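Local coordinates for 52 protein (Murid herpesvirus 4, PDB 2OA5) that serves as an abundant tegument protein of a murine gammaherpesvirus, probably with a structural role in the virion, at residues B[51-54]-B[55-59]; B[69-72]-B[73-77]. All coordinates share one frame; numbering follows the deposited sequence.

How the contacts relate
Contacts 1 and 2 are two stations on one long helix, 46-76, set in series with centres 27 Å apart and nearest atoms about 13 Å apart, so they do not touch. The centre of contact 1 lies about 8 Å, that of contact 2 about 25 Å, from the centre of the chain, the latter near the end of the helix. Each combines buried and exposed residues, and each packs against the second subunit. Their chemistry differs. In 51-59 the Ser-57 hydroxyl turns back onto a backbone carbonyl and an aliphatic branch covers a guanidinium; in 69-77 charged side chains predominate, with an ion pair four residues apart and a weak arginine-to-carbonyl bond.

Contact 1. Residues B[51-54]-B[55-59]; sequences SIIV and SSSRA
Ser-57 grips the carbonyl of Ile-53 twice. Its N lies 2.8 Å from Ile-53 O and its OG 2.9 Å from the same oxygen, and the two donors arrive from opposite faces of the carbonyl plane. The hydroxyl stands well above that plane, 40° out of it. The torsion explains the second bond: OG sits beside the serine's own backbone N (chi1 -69°), which directs it back along the helix. Ser-56 adopts a similar conformation towards Ile-52, whose O takes the Ser-56 N at 2.9 Å. Ser-56 OG also approaches this oxygen, but the modelled separation is too short for its geometry to be trusted. Two further amide bonds continue the ladder, Ser-55 N to Ser-51 O at 3.2 Å and the shorter Arg-58 N to Val-54 O at 2.9 Å.

Outside this polar layer, Val-54 and Arg-58 run side by side in the same direction. The CG1 branch of Val-54 is centred over one face of the Arg-58 guanidinium, 3.4 Å above its plane, and is 3.5 Å from Arg-58 CZ. The arginine chain, extended from CG to NE, first brings its CG to 3.0 Å from Val-54 O and then carries the flat group over the methyl. This is aliphatic packing against a planar cation.

The second subunit packs on the same turns: its Leu-89 meets Ile-52 and Ser-56, and its Val-72 meets Ser-57. The Ser-57 hydroxyl adds a side-chain bond to the carbonyl one turn earlier, while the successive i to i+4 amide bonds mark a middle stretch of alpha-helix, here part of helix 46-76 where it contributes to the subunit interface.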
# COMPACT_ATOMS: atom_id res chain seq x y z
N SER B 51 -17.39 -6.94 -11.28
CA SER B 51 -17.73 -5.80 -12.12
C SER B 51 -18.29 -4.65 -11.30
O SER B 51 -17.98 -3.49 -11.55
CB SER B 51 -18.75 -6.21 -13.18
OG SER B 51 -19.90 -5.38 -13.13
N ILE B 52 -19.13 -4.98 -10.32
CA ILE B 52 -19.73 -3.97 -9.45
C ILE B 52 -18.68 -3.39 -8.50
O ILE B 52 -18.60 -2.17 -8.32
CB ILE B 52 -20.90 -4.59 -8.60
CG1 ILE B 52 -22.09 -4.95 -9.51
CG2 ILE B 52 -21.36 -3.60 -7.54
CD1 ILE B 52 -23.27 -5.62 -8.78
N ILE B 53 -17.89 -4.27 -7.90
CA ILE B 53 -16.86 -3.85 -6.95
C ILE B 53 -15.82 -2.94 -7.60
O ILE B 53 -15.48 -1.88 -7.06
CB ILE B 53 -16.19 -5.10 -6.32
CG1 ILE B 53 -17.09 -5.62 -5.19
CG2 ILE B 53 -14.76 -4.76 -5.83
CD1 ILE B 53 -16.53 -6.80 -4.42
N VAL B 54 -15.32 -3.34 -8.77
CA VAL B 54 -14.33 -2.53 -9.46
C VAL B 54 -14.92 -1.17 -9.86
O VAL B 54 -14.30 -0.13 -9.65
CB VAL B 54 -13.78 -3.26 -10.70
CG1 VAL B 54 -12.95 -2.31 -11.57
CG2 VAL B 54 -12.91 -4.42 -10.26
N SER B 55 -16.12 -1.20 -10.43
CA SER B 55 -16.79 0.02 -10.86
C SER B 55 -17.01 0.99 -9.69
O SER B 55 -16.84 2.20 -9.83
CB SER B 55 -18.12 -0.34 -11.52
OG SER B 55 -18.86 0.83 -11.84
N SER B 56 -17.38 0.44 -8.53
CA SER B 56 -17.63 1.24 -7.34
C SER B 56 -16.32 1.75 -6.75
O SER B 56 -16.24 2.88 -6.25
CB SER B 56 -18.36 0.39 -6.29
OG SER B 56 -19.39 -0.38 -6.87
N SER B 57 -15.30 0.91 -6.78
CA SER B 57 -14.00 1.30 -6.25
C SER B 57 -13.44 2.44 -7.10
O SER B 57 -12.87 3.39 -6.56
CB SER B 57 -13.03 0.10 -6.25
OG SER B 57 -13.43 -0.87 -5.30
N ARG B 58 -13.62 2.35 -8.42
CA ARG B 58 -13.13 3.41 -9.30
C ARG B 58 -13.86 4.71 -9.05
O ARG B 58 -13.27 5.79 -9.16
CB ARG B 58 -13.29 3.00 -10.76
CG ARG B 58 -12.46 1.79 -11.07
CD ARG B 58 -12.50 1.41 -12.52
NE ARG B 58 -11.36 0.53 -12.78
CZ ARG B 58 -11.24 -0.26 -13.83
NH1 ARG B 58 -12.20 -0.29 -14.76
NH2 ARG B 58 -10.17 -1.02 -13.96
N ALA B 59 -15.14 4.62 -8.71
CA ALA B 59 -15.92 5.82 -8.44
C ALA B 59 -15.43 6.50 -7.17
O ALA B 59 -15.32 7.72 -7.11
CB ALA B 59 -17.40 5.46 -8.31

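Contact 2. Residues B[69-72]-B[73-77]; sequences EAKV and RSRAA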
# COMPACT_ATOMS: atom_id res chain seq x y z
N GLU B 69 -6.07 16.31 -4.68
CA GLU B 69 -5.51 17.40 -5.46
C GLU B 69 -5.72 18.73 -4.75
O GLU B 69 -4.82 19.58 -4.69
CB GLU B 69 -6.19 17.44 -6.82
CG GLU B 69 -5.49 18.31 -7.84
CD GLU B 69 -6.27 18.40 -9.12
OE1 GLU B 69 -6.87 17.37 -9.53
OE2 GLU B 69 -6.29 19.48 -9.74
N ALA B 70 -6.93 18.91 -4.23
CA ALA B 70 -7.31 20.12 -3.52
C ALA B 70 -6.36 20.42 -2.36
O ALA B 70 -5.90 21.55 -2.20
CB ALA B 70 -8.75 20.00 -3.02
N LYS B 71 -6.08 19.40 -1.57
CA LYS B 71 -5.19 19.54 -0.41
C LYS B 71 -3.75 19.75 -0.83
O LYS B 71 -2.99 20.45 -0.15
CB LYS B 71 -5.33 18.30 0.48
CG LYS B 71 -6.76 18.06 0.89
CD LYS B 71 -6.91 16.94 1.90
CE LYS B 71 -7.58 17.47 3.15
NZ LYS B 71 -8.27 16.40 3.92
N VAL B 72 -3.35 19.13 -1.94
CA VAL B 72 -2.00 19.30 -2.43
C VAL B 72 -1.89 20.75 -2.91
O VAL B 72 -0.92 21.43 -2.62
CB VAL B 72 -1.69 18.32 -3.60
CG1 VAL B 72 -0.31 18.61 -4.20
CG2 VAL B 72 -1.75 16.87 -3.09
N ARG B 73 -2.91 21.22 -3.62
CA ARG B 73 -2.90 22.61 -4.08
C ARG B 73 -2.75 23.56 -2.90
O ARG B 73 -1.95 24.50 -2.94
CB ARG B 73 -4.18 22.94 -4.84
CG ARG B 73 -4.11 22.63 -6.31
CD ARG B 73 -5.35 23.10 -7.04
NE ARG B 73 -5.09 23.15 -8.47
CZ ARG B 73 -4.67 22.10 -9.18
NH1 ARG B 73 -4.47 20.94 -8.58
NH2 ARG B 73 -4.41 22.22 -10.47
N SER B 74 -3.51 23.31 -1.84
CA SER B 74 -3.45 24.15 -0.66
C SER B 74 -2.05 24.12 -0.03
O SER B 74 -1.51 25.17 0.30
CB SER B 74 -4.53 23.70 0.34
OG SER B 74 -4.03 23.58 1.66
N ARG B 75 -1.47 22.93 0.10
CA ARG B 75 -0.13 22.81 0.68
C ARG B 75 0.95 23.42 -0.20
O ARG B 75 1.90 24.02 0.29
CB ARG B 75 0.21 21.35 0.95
CG ARG B 75 0.14 20.93 2.41
CD ARG B 75 -1.24 21.18 2.96
NE ARG B 75 -1.64 20.16 3.92
CZ ARG B 75 -2.84 19.60 3.94
NH1 ARG B 75 -3.75 19.95 3.05
NH2 ARG B 75 -3.13 18.67 4.85
N ALA B 76 0.82 23.24 -1.52
CA ALA B 76 1.80 23.76 -2.46
C ALA B 76 1.75 25.29 -2.55
O ALA B 76 2.62 25.91 -3.17
CB ALA B 76 1.57 23.15 -3.83
N ALA B 77 0.73 25.88 -1.95
CA ALA B 77 0.58 27.33 -1.96
C ALA B 77 1.72 28.03 -1.21
O ALA B 77 2.17 29.10 -1.60
CB ALA B 77 -0.78 27.71 -1.35
O HOH W 1 -5.25 16.02 5.62
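Side chains of Glu-69 and Arg-73, one turn apart near the end of helix 46-76, form an i to i+4 salt bridge at the border with the second subunit. Glu-69 OE2 is 2.6 Å from Arg-73 NH1 and lies over one face of the guanidinium; the carboxylate and guanidinium planes are 53° apart, so the pair is not a coplanar, two-pronged one. With Glu-69 CG anti to its N (chi1 -167°) and the chain extended beyond it, the acid runs alongside the arginine. Arg-73 NH2 has a further salt bridge to Glu-50 of the second subunit, which joins this intrahelical pair to the neighbouring subunit.

Beneath it the alpha-helical ladder continues, with Arg-73 N to Glu-69 O and Ala-76 N to Val-72 O both at 2.7 Å. Lys-71 O accepts the amide of Arg-75 at 2.9 Å and, weakly, Arg-75 NH1 at 3.3 Å (N-H...O 131°). Bends at chi2 and chi3 fold Arg-75 back so that NH1 also lies 3.4 Å from Lys-71 CB. Lys-71 NZ bonds to Arg-95 O; one water bonds weakly to both Lys-71 NZ and Arg-75 NH2 (3.5 Å each). Leu-94 of strand 93-99 packs on both side chains.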